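EreC (Klebsiella pneumoniae, PDB 6XCQ) probably hydrolyses the macrolactone ring of erythromycin and related antibiotics, giving resistance to them. Local coordinates at residues A[107-112]-A[121-126]; A[309-314]-A[418-423]; A[313-318]-A[411-416]. The protein carries 1 engineered substitution. One frame throughout, in Å; residues are numbered along the deposited sequence. Where two conformers were deposited one is given.

Overall arrangement
Contact 1 lies on the far side of the chain's centre from contacts 2 and 3, its centre about 31 Å and 33 Å from theirs. It is local and, like contact 2, partly buried; it closes the loop between helices 101-112 and 126-146 and is held by apolar packing round one phenylalanine. Contacts 2 and 3, with centres about 10 Å apart, share Thr313 and Pro314 and tie the chain after helix 307-310 to the run from strand 411-414 through helix 417-420. Contact 2, beside the main sheet, joins a salt bridge to ring packing. Contact 3 lies at the surface, where waters bridge much of the gap between two strands.

Contact 1 of 3, residues A[107-112]-A[121-126]; sequences LSEYLN and ERFSDP
Phe123 lays its ring against the last turns of helix 101-112, where Tyr110 supplies the main opposing surface. The closest apolar approach is Tyr110 CB to Phe123 CG, 3.6 Å, and the same methylene makes a CH-pi contact over one face of the phenylalanine ring, 4.0 Å from its centroid and 28° off the normal. Tyr110 CA lies over the centre of that face. A chi1 of 164° sets the tyrosine ring trans to the amide nitrogen, and the phenol leads away from Phe123, across the helix direction; the two aromatic planes meet obliquely at 50° with their centroids 5.9 Å apart. Farther along the phenylalanine ring, Glu109 contributes CB, which reaches Phe123 CE2 at 3.8 Å while the carboxylate continues outward.

The aliphatic contact is made by one branch of Leu107. Its CD2 methyl touches the backbone at Phe123 O, 3.6 Å away, and also meets Ser124 CB at 3.9 Å. The polar end of Ser124 is engaged within its own loop, where OG hydrogen-bonds to Leu120 O; Leu120 also packs on Leu107 and Tyr110. Leu107 also touches Leu152 of edge strand 151-154, and Tyr110 touches Ile137 of helix 126-146.

The returning loop is thus fastened to its helix by apolar packing without a polar bond between the two segments, the Ser124 hydroxyl being spent on Leu120 O.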
ATOM      1  N   LEU A 107      -6.886  -6.160 -11.440  1.00 16.57           N
ATOM      2  CA  LEU A 107      -7.003  -7.168 -10.395  1.00 16.58           C
ATOM      3  C   LEU A 107      -8.467  -7.495 -10.112  1.00 24.32           C
ATOM      4  O   LEU A 107      -8.810  -8.653  -9.850  1.00 17.76           O
ATOM      5  CB  LEU A 107      -6.281  -6.704  -9.133  1.00 16.98           C
ATOM      6  CG  LEU A 107      -4.758  -6.496  -9.249  1.00 13.43           C
ATOM      7  CD1 LEU A 107      -4.196  -5.994  -7.920  1.00 15.28           C
ATOM      8  CD2 LEU A 107      -4.018  -7.766  -9.701  1.00 12.52           C
ATOM      9  N   SER A 108      -9.354  -6.492 -10.179  1.00 16.51           N
ATOM     10  CA  SER A 108     -10.773  -6.758  -9.969  1.00 20.17           C
ATOM     11  C   SER A 108     -11.321  -7.677 -11.050  1.00 17.91           C
ATOM     12  O   SER A 108     -12.126  -8.572 -10.761  1.00 19.49           O
ATOM     13  CB  SER A 108     -11.569  -5.457  -9.956  1.00 27.91           C
ATOM     14  OG  SER A 108     -11.370  -4.757  -8.752  1.00 29.89           O
ATOM     15  N   GLU A 109     -10.926  -7.444 -12.305  1.00 18.14           N
ATOM     16  CA  GLU A 109     -11.265  -8.376 -13.377  1.00 21.93           C
ATOM     17  C   GLU A 109     -10.823  -9.789 -13.031  1.00 25.92           C
ATOM     18  O   GLU A 109     -11.548 -10.757 -13.281  1.00 28.34           O
ATOM     19  CB  GLU A 109     -10.588  -7.955 -14.675  1.00 24.30           C
ATOM     20  CG  GLU A 109     -11.228  -6.833 -15.442  1.00 48.79           C
ATOM     21  CD  GLU A 109     -10.530  -6.644 -16.767  1.00 44.06           C
ATOM     22  OE1 GLU A 109     -10.792  -7.451 -17.687  1.00 61.15           O
ATOM     23  OE2 GLU A 109      -9.685  -5.725 -16.874  1.00 45.25           O
ATOM     24  N   TYR A 110      -9.610  -9.927 -12.490  1.00 19.93           N
ATOM     25  CA  TYR A 110      -9.131 -11.237 -12.078  1.00 18.23           C
ATOM     26  C   TYR A 110     -10.064 -11.861 -11.051  1.00 19.39           C
ATOM     27  O   TYR A 110     -10.494 -13.009 -11.202  1.00 22.82           O
ATOM     28  CB  TYR A 110      -7.716 -11.116 -11.513  1.00 20.40           C
ATOM     29  CG  TYR A 110      -7.271 -12.319 -10.710  1.00 23.26           C
ATOM     30  CD1 TYR A 110      -6.968 -13.528 -11.347  1.00 16.96           C
ATOM     31  CD2 TYR A 110      -7.144 -12.247  -9.325  1.00 18.03           C
ATOM     32  CE1 TYR A 110      -6.544 -14.641 -10.616  1.00 17.77           C
ATOM     33  CE2 TYR A 110      -6.711 -13.353  -8.583  1.00 14.19           C
ATOM     34  CZ  TYR A 110      -6.415 -14.546  -9.238  1.00 21.05           C
ATOM     35  OH  TYR A 110      -5.994 -15.648  -8.523  1.00 19.75           O
ATOM     36  N   LEU A 111     -10.383 -11.118  -9.988  1.00 20.07           N
ATOM     37  CA  LEU A 111     -11.213 -11.681  -8.926  1.00 22.47           C
ATOM     38  C   LEU A 111     -12.545 -12.186  -9.464  1.00 39.78           C
ATOM     39  O   LEU A 111     -13.001 -13.272  -9.087  1.00 29.54           O
ATOM     40  CB  LEU A 111     -11.451 -10.644  -7.834  1.00 19.16           C
ATOM     41  CG  LEU A 111     -10.220 -10.316  -6.987  1.00 18.93           C
ATOM     42  CD1 LEU A 111     -10.602  -9.357  -5.869  1.00 22.69           C
ATOM     43  CD2 LEU A 111      -9.580 -11.589  -6.435  1.00 26.53           C
ATOM     44  N   ASN A 112     -13.172 -11.418 -10.360  1.00 33.79           N
ATOM     45  CA  ASN A 112     -14.513 -11.723 -10.839  1.00 38.80           C
ATOM     46  C   ASN A 112     -14.526 -12.720 -11.985  1.00 34.54           C
ATOM     47  O   ASN A 112     -15.596 -13.234 -12.321  1.00 55.38           O
ATOM     48  CB  ASN A 112     -15.213 -10.429 -11.263  1.00 36.01           C
ATOM     49  CG  ASN A 112     -15.392  -9.467 -10.108  1.00 42.45           C
ATOM     50  OD1 ASN A 112     -15.942  -9.829  -9.070  1.00 50.38           O
ATOM     51  ND2 ASN A 112     -14.917  -8.235 -10.275  1.00 47.39           N
ATOM     52  N   GLU A 121      -1.307 -14.092 -13.306  1.00 17.94           N
ATOM     53  CA  GLU A 121      -0.253 -13.540 -14.154  1.00 22.16           C
ATOM     54  C   GLU A 121      -0.804 -12.712 -15.315  1.00 20.22           C
ATOM     55  O   GLU A 121      -0.131 -11.799 -15.795  1.00 20.05           O
ATOM     56  CB  GLU A 121       0.621 -14.659 -14.718  1.00 21.22           C
ATOM     57  CG  GLU A 121       1.544 -15.310 -13.723  1.00 23.34           C
ATOM     58  CD  GLU A 121       0.917 -16.513 -13.069  1.00 30.71           C
ATOM     59  OE1 GLU A 121      -0.332 -16.576 -13.013  1.00 20.99           O
ATOM     60  OE2 GLU A 121       1.672 -17.397 -12.611  1.00 35.58           O
ATOM     61  N   ARG A 122      -2.010 -13.018 -15.783  1.00 22.13           N
ATOM     62  CA  ARG A 122      -2.574 -12.291 -16.919  1.00 25.29           C
ATOM     63  C   ARG A 122      -3.110 -10.922 -16.530  1.00 35.87           C
ATOM     64  O   ARG A 122      -3.325 -10.082 -17.410  1.00 22.31           O
ATOM     65  CB  ARG A 122      -3.703 -13.095 -17.558  1.00 34.21           C
ATOM     66  CG  ARG A 122      -3.286 -14.446 -18.108  1.00 39.19           C
ATOM     67  CD  ARG A 122      -3.015 -14.372 -19.605  1.00 66.13           C
ATOM     68  NE  ARG A 122      -2.258 -15.526 -20.087  1.00 69.97           N
ATOM     69  CZ  ARG A 122      -2.763 -16.748 -20.238  1.00 65.11           C
ATOM     70  NH1 ARG A 122      -1.993 -17.730 -20.684  1.00 61.01           N
ATOM     71  NH2 ARG A 122      -4.036 -16.991 -19.946  1.00 55.56           N
ATOM     72  N   PHE A 123      -3.335 -10.681 -15.239  1.00 19.21           N
ATOM     73  CA  PHE A 123      -4.007  -9.472 -14.785  1.00 19.30           C
ATOM     74  C   PHE A 123      -3.112  -8.595 -13.928  1.00 22.65           C
ATOM     75  O   PHE A 123      -3.605  -7.638 -13.318  1.00 19.07           O
ATOM     76  CB  PHE A 123      -5.263  -9.824 -13.982  1.00 18.78           C
ATOM     77  CG  PHE A 123      -6.281 -10.601 -14.753  1.00 27.88           C
ATOM     78  CD1 PHE A 123      -6.176 -11.980 -14.874  1.00 25.35           C
ATOM     79  CD2 PHE A 123      -7.345  -9.952 -15.369  1.00 27.96           C
ATOM     80  CE1 PHE A 123      -7.124 -12.702 -15.588  1.00 27.19           C
ATOM     81  CE2 PHE A 123      -8.295 -10.669 -16.087  1.00 27.70           C
ATOM     82  CZ  PHE A 123      -8.180 -12.046 -16.197  1.00 31.47           C
ATOM     83  N   SER A 124      -1.813  -8.876 -13.876  0.65 21.09           N
ATOM     84  CA  SER A 124      -0.961  -8.222 -12.899  0.65 20.44           C
ATOM     85  C   SER A 124       0.421  -7.996 -13.485  0.65 28.50           C
ATOM     86  O   SER A 124       0.886  -8.759 -14.335  0.65 26.84           O
ATOM     87  CB  SER A 124      -0.857  -9.062 -11.625  0.65 22.29           C
ATOM     88  OG  SER A 124      -0.380 -10.358 -11.934  0.65 24.04           O
ATOM     89  N   ASP A 125       1.074  -6.950 -13.005  1.00 21.20           N
ATOM     90  CA  ASP A 125       2.442  -6.645 -13.369  1.00 25.54           C
ATOM     91  C   ASP A 125       3.388  -7.310 -12.380  1.00 22.54           C
ATOM     92  O   ASP A 125       2.964  -7.786 -11.324  1.00 20.08           O
ATOM     93  CB  ASP A 125       2.608  -5.128 -13.426  1.00 25.21           C
ATOM     94  CG  ASP A 125       1.568  -4.474 -14.334  1.00 35.72           C
ATOM     95  OD1 ASP A 125       1.538  -4.827 -15.535  1.00 34.08           O
ATOM     96  OD2 ASP A 125       0.764  -3.635 -13.849  1.00 30.52           O
ATOM     97  N   PRO A 126       4.686  -7.391 -12.707  1.00 25.09           N
ATOM     98  CA  PRO A 126       5.615  -8.156 -11.838  1.00 24.78           C
ATOM     99  C   PRO A 126       5.659  -7.726 -10.372  1.00 22.74           C
ATOM    100  O   PRO A 126       5.604  -8.588  -9.486  1.00 17.80           O
ATOM    101  CB  PRO A 126       6.966  -7.950 -12.530  1.00 22.83           C
ATOM    102  CG  PRO A 126       6.615  -7.791 -13.987  1.00 23.09           C
ATOM    103  CD  PRO A 126       5.274  -7.105 -14.034  1.00 22.91           C
TER

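Contact 2 of 3, residues A[309-314]-A[418-423]; sequences NLQKTP and SEAFDA. Engineered in segment 309-314: Asn309 (natural residue His).
Gln311 and Phe421 pack together where two short helices, 307-310 and 417-420, end beside the mixed beta-sheet of the alpha/beta esterase fold. This is the close-packed side. Gln311 CB lies 3.6 Å from Phe421 CZ, and the extended side chain, its CG anti to the backbone N (chi1 -171°), runs on past the ring, its amide plane turned 71° from the aromatic plane. Phe421 is backed by Ala340 and Ala342 of strand 338-345. Next to it, Ala420 CB touches both Gln311 CG and Thr313 OG1, the latter 3.4 Å away; that hydroxyl is held by Thr415 and by Gln311 NE2. The backbone bond from Lys312 N to Ala420 O, 2.9 Å long, ties together the segments that follow the two short helices. The Lys312 chain bends at chi3 (-71°) past Glu419 O to a salt bridge, its NZ 2.6 Å from Asp422 OD2 and above the carboxylate plane; OD2 also accepts from Ala340 N.

Toward solvent the contact opens out. A water accepts from Lys312 NZ and lies in hydrogen-bonding reach of Ser418 O. Glu419 has an exposed side chain, and its CB methylene meets Thr313 CG2 at 3.8 Å.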
ATOM      1  N   ASN A 309       3.995   2.311   6.327  1.00 11.92           N
ATOM      2  CA  ASN A 309       2.970   3.191   5.768  1.00 12.81           C
ATOM      3  C   ASN A 309       1.779   3.336   6.710  1.00 15.22           C
ATOM      4  O   ASN A 309       1.184   4.416   6.792  1.00 14.87           O
ATOM      5  CB  ASN A 309       2.452   2.682   4.411  1.00 15.35           C
ATOM      6  CG  ASN A 309       3.546   2.506   3.376  1.00 23.35           C
ATOM      7  OD1 ASN A 309       3.818   1.390   2.941  1.00 23.34           O
ATOM      8  ND2 ASN A 309       4.144   3.610   2.944  1.00 17.18           N
ATOM      9  N   LEU A 310       1.414   2.265   7.412  1.00 13.06           N
ATOM     10  CA  LEU A 310       0.257   2.292   8.296  1.00 15.76           C
ATOM     11  C   LEU A 310       0.530   3.026   9.600  1.00 17.32           C
ATOM     12  O   LEU A 310      -0.425   3.460  10.259  1.00 14.15           O
ATOM     13  CB  LEU A 310      -0.189   0.865   8.622  1.00 15.36           C
ATOM     14  CG  LEU A 310      -0.626  -0.058   7.481  1.00 20.69           C
ATOM     15  CD1 LEU A 310      -0.986  -1.401   8.078  1.00 14.28           C
ATOM     16  CD2 LEU A 310      -1.819   0.509   6.752  1.00 14.56           C
ATOM     17  N   GLN A 311       1.800   3.131   9.994  1.00 12.97           N
ATOM     18  CA  GLN A 311       2.195   3.747  11.260  1.00 16.02           C
ATOM     19  C   GLN A 311       1.569   5.127  11.406  1.00 16.80           C
ATOM     20  O   GLN A 311       1.422   5.855  10.425  1.00 12.59           O
ATOM     21  CB  GLN A 311       3.725   3.854  11.298  1.00 13.68           C
ATOM     22  CG  GLN A 311       4.319   4.272  12.630  1.00 16.34           C
ATOM     23  CD  GLN A 311       5.818   4.067  12.678  1.00 18.18           C
ATOM     24  OE1 GLN A 311       6.336   3.003  12.311  1.00 16.87           O
ATOM     25  NE2 GLN A 311       6.529   5.089  13.125  1.00 16.45           N
ATOM     26  N   LYS A 312       1.163   5.488  12.626  1.00 14.53           N
ATOM     27  CA  LYS A 312       0.457   6.756  12.814  1.00 14.04           C
ATOM     28  C   LYS A 312       1.353   7.870  13.342  1.00 18.25           C
ATOM     29  O   LYS A 312       0.877   8.987  13.539  1.00 15.98           O
ATOM     30  CB  LYS A 312      -0.752   6.557  13.741  1.00 16.58           C
ATOM     31  CG  LYS A 312      -1.725   5.484  13.230  1.00 18.48           C
ATOM     32  CD  LYS A 312      -3.014   5.379  14.055  1.00 22.04           C
ATOM     33  CE  LYS A 312      -2.784   4.789  15.429  1.00 31.34           C
ATOM     34  NZ  LYS A 312      -4.092   4.453  16.095  1.00 30.56           N
ATOM     35  N   THR A 313       2.633   7.598  13.558  1.00 20.78           N
ATOM     36  CA  THR A 313       3.609   8.573  14.039  1.00 15.29           C
ATOM     37  C   THR A 313       4.745   8.659  13.025  1.00 13.47           C
ATOM     38  O   THR A 313       4.862   7.765  12.168  1.00 15.20           O
ATOM     39  CB  THR A 313       4.143   8.146  15.406  1.00 22.53           C
ATOM     40  OG1 THR A 313       4.791   6.874  15.259  1.00 18.71           O
ATOM     41  CG2 THR A 313       3.008   8.068  16.443  1.00 16.24           C
ATOM     42  N   PRO A 314       5.606   9.682  13.088  1.00 16.01           N
ATOM     43  CA  PRO A 314       6.666   9.806  12.082  1.00 11.24           C
ATOM     44  C   PRO A 314       7.604   8.606  12.058  1.00 24.69           C
ATOM     45  O   PRO A 314       7.972   8.042  13.099  1.00 16.46           O
ATOM     46  CB  PRO A 314       7.402  11.083  12.504  1.00 16.85           C
ATOM     47  CG  PRO A 314       6.351  11.894  13.168  1.00 21.41           C
ATOM     48  CD  PRO A 314       5.522  10.900  13.925  1.00 16.68           C
ATOM     49  N   SER A 418       2.428   2.857  21.450  0.72 20.38           N
ATOM     50  CA  SER A 418       1.013   3.030  21.782  0.72 23.28           C
ATOM     51  C   SER A 418       0.346   4.042  20.857  0.72 19.20           C
ATOM     52  O   SER A 418      -0.835   3.901  20.512  0.72 20.78           O
ATOM     53  CB  SER A 418       0.856   3.467  23.238  0.72 28.53           C
ATOM     54  OG  SER A 418       1.559   4.674  23.485  0.72 28.40           O
ATOM     55  N   GLU A 419       1.079   5.073  20.457  1.00 20.75           N
ATOM     56  CA  GLU A 419       0.540   6.054  19.527  1.00 19.91           C
ATOM     57  C   GLU A 419       0.675   5.599  18.083  1.00 19.15           C
ATOM     58  O   GLU A 419      -0.116   6.015  17.228  1.00 19.17           O
ATOM     59  CB  GLU A 419       1.277   7.375  19.710  1.00 21.08           C
ATOM     60  CG  GLU A 419       1.162   7.916  21.116  1.00 31.31           C
ATOM     61  CD  GLU A 419       1.439   9.387  21.163  1.00 57.54           C
ATOM     62  OE1 GLU A 419       0.621  10.131  21.743  1.00 84.39           O
ATOM     63  OE2 GLU A 419       2.489   9.794  20.612  1.00 53.05           O
ATOM     64  N   ALA A 420       1.674   4.759  17.797  1.00 21.31           N
ATOM     65  CA  ALA A 420       2.004   4.408  16.421  1.00 18.65           C
ATOM     66  C   ALA A 420       1.060   3.357  15.854  1.00 22.22           C
ATOM     67  O   ALA A 420       0.683   3.433  14.679  1.00 19.54           O
ATOM     68  CB  ALA A 420       3.451   3.916  16.351  1.00 19.62           C
ATOM     69  N   PHE A 421       0.678   2.365  16.662  1.00 14.44           N
ATOM     70  CA  PHE A 421      -0.193   1.287  16.211  1.00 16.59           C
ATOM     71  C   PHE A 421      -1.247   1.015  17.271  1.00 19.21           C
ATOM     72  O   PHE A 421      -1.047   1.300  18.451  1.00 19.74           O
ATOM     73  CB  PHE A 421       0.612   0.007  15.922  1.00 12.34           C
ATOM     74  CG  PHE A 421       1.626   0.190  14.841  1.00 16.99           C
ATOM     75  CD1 PHE A 421       1.242   0.129  13.499  1.00 15.75           C
ATOM     76  CD2 PHE A 421       2.942   0.478  15.149  1.00 15.03           C
ATOM     77  CE1 PHE A 421       2.178   0.314  12.491  1.00 15.27           C
ATOM     78  CE2 PHE A 421       3.872   0.670  14.139  1.00 15.42           C
ATOM     79  CZ  PHE A 421       3.475   0.591  12.806  1.00 11.78           C
ATOM     80  N   ASP A 422      -2.368   0.435  16.838  1.00 16.58           N
ATOM     81  CA  ASP A 422      -3.412   0.023  17.769  1.00 18.28           C
ATOM     82  C   ASP A 422      -3.211  -1.398  18.278  1.00 20.20           C
ATOM     83  O   ASP A 422      -3.572  -1.681  19.424  1.00 17.86           O
ATOM     84  CB  ASP A 422      -4.792   0.135  17.117  1.00 16.71           C
ATOM     85  CG  ASP A 422      -5.172   1.580  16.798  1.00 24.84           C
ATOM     86  OD1 ASP A 422      -5.660   2.290  17.703  1.00 20.10           O
ATOM     87  OD2 ASP A 422      -4.947   2.012  15.646  1.00 20.75           O
ATOM     88  N   ALA A 423      -2.638  -2.288  17.464  1.00 12.61           N
ATOM     89  CA  ALA A 423      -2.359  -3.660  17.877  1.00 16.90           C
ATOM     90  C   ALA A 423      -1.133  -4.153  17.123  1.00 17.58           C
ATOM     91  O   ALA A 423      -0.697  -3.534  16.152  1.00 16.48           O
ATOM     92  CB  ALA A 423      -3.550  -4.592  17.629  1.00 14.52           C
TER
HETATM   93  O   HOH W   1      -2.896   3.770  18.666  1.00 29.70           O

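Contact 3 of 3, residues A[313-318]-A[411-416]; sequences TPVSFS and ASVETN
The Phe317 ring meets Val413 and Ala411 obliquely, one after the other along the side that looks across to strand 411-414. Val413 CG1 comes within 4.0 Å of Phe317 CD1, and Ala411 CB lies 4.2 Å from the neighbouring ring atom, Phe317 CE1. Around the rest of this aromatic side chain come Gln409, Ser408 of strand 405-408 and Asn308 of helix 307-310. A chi1 of -177° turns the Phe317 ring across toward the second strand. Val413 CG1 is the shared apolar point: besides the ring it packs 3.8 Å from the backbone atom Ser316 O, and it makes a long contact with Val315 CG1.

The two strands run antiparallel, at 153°, yet each is paired in a different two-stranded hairpin, 315-317 with 320-323 and 411-414 with 405-408. At this surface their facing backbones are joined through water. One water accepts from Ser316 N and lies in hydrogen-bonding reach of both Pro314 O and Glu414 O; another accepts from Glu414 N and bridges to Ser316 O, 2.7 Å away.

Direct polar contact is made farther along, where the hydroxyls Thr313 OG1 and Thr415 OG1 are hydrogen-bonded at 2.6 Å, either being able to donate. The side chains cross obliquely, and the Thr415 hydroxyl, swung opposite the main-chain nitrogen (chi1 -170°), faces Thr313. A third water donates to Pro314 O and lies 2.8 Å from Thr415 OG1.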
ATOM      1  N   THR A 313       2.633   7.598  13.558  1.00 20.78           N
ATOM      2  CA  THR A 313       3.609   8.573  14.039  1.00 15.29           C
ATOM      3  C   THR A 313       4.745   8.659  13.025  1.00 13.47           C
ATOM      4  O   THR A 313       4.862   7.765  12.168  1.00 15.20           O
ATOM      5  CB  THR A 313       4.143   8.146  15.406  1.00 22.53           C
ATOM      6  OG1 THR A 313       4.791   6.874  15.259  1.00 18.71           O
ATOM      7  CG2 THR A 313       3.008   8.068  16.443  1.00 16.24           C
ATOM      8  N   PRO A 314       5.606   9.682  13.088  1.00 16.01           N
ATOM      9  CA  PRO A 314       6.666   9.806  12.082  1.00 11.24           C
ATOM     10  C   PRO A 314       7.604   8.606  12.058  1.00 24.69           C
ATOM     11  O   PRO A 314       7.972   8.042  13.099  1.00 16.46           O
ATOM     12  CB  PRO A 314       7.402  11.083  12.504  1.00 16.85           C
ATOM     13  CG  PRO A 314       6.351  11.894  13.168  1.00 21.41           C
ATOM     14  CD  PRO A 314       5.522  10.900  13.925  1.00 16.68           C
ATOM     15  N   VAL A 315       8.012   8.247  10.842  1.00 15.41           N
ATOM     16  CA  VAL A 315       8.822   7.071  10.564  1.00 18.18           C
ATOM     17  C   VAL A 315      10.247   7.519  10.282  1.00 20.81           C
ATOM     18  O   VAL A 315      10.478   8.390   9.430  1.00 22.34           O
ATOM     19  CB  VAL A 315       8.256   6.289   9.365  1.00 22.59           C
ATOM     20  CG1 VAL A 315       9.164   5.110   9.010  1.00 21.10           C
ATOM     21  CG2 VAL A 315       6.821   5.818   9.642  1.00 15.06           C
ATOM     22  N   SER A 316      11.202   6.956  11.008  0.63 21.44           N
ATOM     23  CA  SER A 316      12.614   7.101  10.671  0.63 32.99           C
ATOM     24  C   SER A 316      13.139   5.749  10.212  0.63 31.12           C
ATOM     25  O   SER A 316      13.160   4.793  10.994  0.63 24.32           O
ATOM     26  CB  SER A 316      13.441   7.605  11.848  0.63 30.40           C
ATOM     27  OG  SER A 316      14.815   7.532  11.501  0.63 30.63           O
ATOM     28  N   PHE A 317      13.571   5.676   8.955  1.00 32.63           N
ATOM     29  CA  PHE A 317      13.970   4.405   8.368  1.00 35.23           C
ATOM     30  C   PHE A 317      14.894   4.642   7.178  1.00 37.32           C
ATOM     31  O   PHE A 317      14.699   5.592   6.412  1.00 44.32           O
ATOM     32  CB  PHE A 317      12.726   3.619   7.939  1.00 31.85           C
ATOM     33  CG  PHE A 317      13.019   2.262   7.377  1.00 33.72           C
ATOM     34  CD1 PHE A 317      13.200   1.181   8.215  1.00 25.94           C
ATOM     35  CD2 PHE A 317      13.082   2.063   6.007  1.00 35.83           C
ATOM     36  CE1 PHE A 317      13.452  -0.078   7.698  1.00 28.40           C
ATOM     37  CE2 PHE A 317      13.340   0.809   5.483  1.00 36.83           C
ATOM     38  CZ  PHE A 317      13.525  -0.259   6.329  1.00 37.43           C
ATOM     39  N   SER A 318      15.879   3.751   7.017  1.00 38.39           N
ATOM     40  CA  SER A 318      16.881   3.826   5.954  1.00 46.08           C
ATOM     41  C   SER A 318      17.367   5.250   5.696  1.00 43.75           C
ATOM     42  O   SER A 318      17.800   5.949   6.618  1.00 44.51           O
ATOM     43  CB  SER A 318      16.337   3.225   4.653  1.00 50.34           C
ATOM     44  OG  SER A 318      17.395   2.871   3.771  1.00 68.04           O
ATOM     45  N   ALA A 411      15.979  -3.990   9.456  1.00 17.89           N
ATOM     46  CA  ALA A 411      16.342  -3.035  10.494  1.00 20.14           C
ATOM     47  C   ALA A 411      15.231  -2.946  11.537  1.00 22.89           C
ATOM     48  O   ALA A 411      14.502  -3.920  11.740  1.00 15.79           O
ATOM     49  CB  ALA A 411      16.628  -1.660   9.873  1.00 17.54           C
ATOM     50  N   SER A 412      15.120  -1.798  12.220  1.00 16.71           N
ATOM     51  CA  SER A 412      14.014  -1.496  13.127  1.00 15.71           C
ATOM     52  C   SER A 412      13.634  -0.022  13.014  1.00 19.71           C
ATOM     53  O   SER A 412      14.417   0.805  12.554  1.00 19.37           O
ATOM     54  CB  SER A 412      14.341  -1.817  14.602  1.00 19.39           C
ATOM     55  OG  SER A 412      14.555  -3.204  14.817  1.00 22.93           O
ATOM     56  N   VAL A 413      12.412   0.299  13.430  1.00 19.95           N
ATOM     57  CA  VAL A 413      11.993   1.679  13.633  1.00 13.94           C
ATOM     58  C   VAL A 413      11.794   1.868  15.129  1.00 21.56           C
ATOM     59  O   VAL A 413      11.502   0.915  15.855  1.00 20.68           O
ATOM     60  CB  VAL A 413      10.706   2.055  12.856  1.00 21.71           C
ATOM     61  CG1 VAL A 413      10.864   1.744  11.379  1.00 19.43           C
ATOM     62  CG2 VAL A 413       9.492   1.345  13.431  1.00 25.51           C
ATOM     63  N   GLU A 414      11.965   3.097  15.595  1.00 15.34           N
ATOM     64  CA  GLU A 414      11.732   3.441  16.991  1.00 15.76           C
ATOM     65  C   GLU A 414      10.688   4.538  17.069  1.00 20.13           C
ATOM     66  O   GLU A 414      10.745   5.511  16.314  1.00 15.68           O
ATOM     67  CB  GLU A 414      13.018   3.904  17.676  1.00 18.60           C
ATOM     68  CG  GLU A 414      12.769   4.538  19.043  1.00 33.67           C
ATOM     69  CD  GLU A 414      14.006   4.552  19.945  1.00 47.61           C
ATOM     70  OE1 GLU A 414      15.139   4.413  19.411  1.00 37.31           O
ATOM     71  OE2 GLU A 414      13.834   4.702  21.185  1.00 26.70           O
ATOM     72  N   THR A 415       9.748   4.395  17.997  1.00 18.13           N
ATOM     73  CA  THR A 415       8.637   5.334  18.103  1.00 22.85           C
ATOM     74  C   THR A 415       7.940   5.060  19.431  1.00 26.04           C
ATOM     75  O   THR A 415       8.366   4.200  20.215  1.00 22.97           O
ATOM     76  CB  THR A 415       7.695   5.183  16.896  1.00 18.45           C
ATOM     77  OG1 THR A 415       6.737   6.254  16.866  1.00 18.48           O
ATOM     78  CG2 THR A 415       6.992   3.859  16.965  1.00 15.11           C
ATOM     79  N   ASN A 416       6.885   5.822  19.696  1.00 21.25           N
ATOM     80  CA  ASN A 416       5.941   5.504  20.766  1.00 21.12           C
ATOM     81  C   ASN A 416       4.929   4.536  20.182  1.00 22.74           C
ATOM     82  O   ASN A 416       4.044   4.941  19.420  1.00 17.63           O
ATOM     83  CB  ASN A 416       5.248   6.759  21.297  1.00 18.96           C
ATOM     84  CG  ASN A 416       4.272   6.464  22.432  1.00 32.34           C
ATOM     85  OD1 ASN A 416       3.508   5.493  22.402  1.00 28.84           O
ATOM     86  ND2 ASN A 416       4.296   7.313  23.444  1.00 29.99           N
TER
HETATM   87  O   HOH W   2       9.754   5.821  13.621  1.00 19.34           O
HETATM   88  O   HOH W   3       7.889   8.455  15.651  1.00 21.00           O
HETATM   89  O   HOH W   4      12.881   4.805  13.685  1.00 42.67           O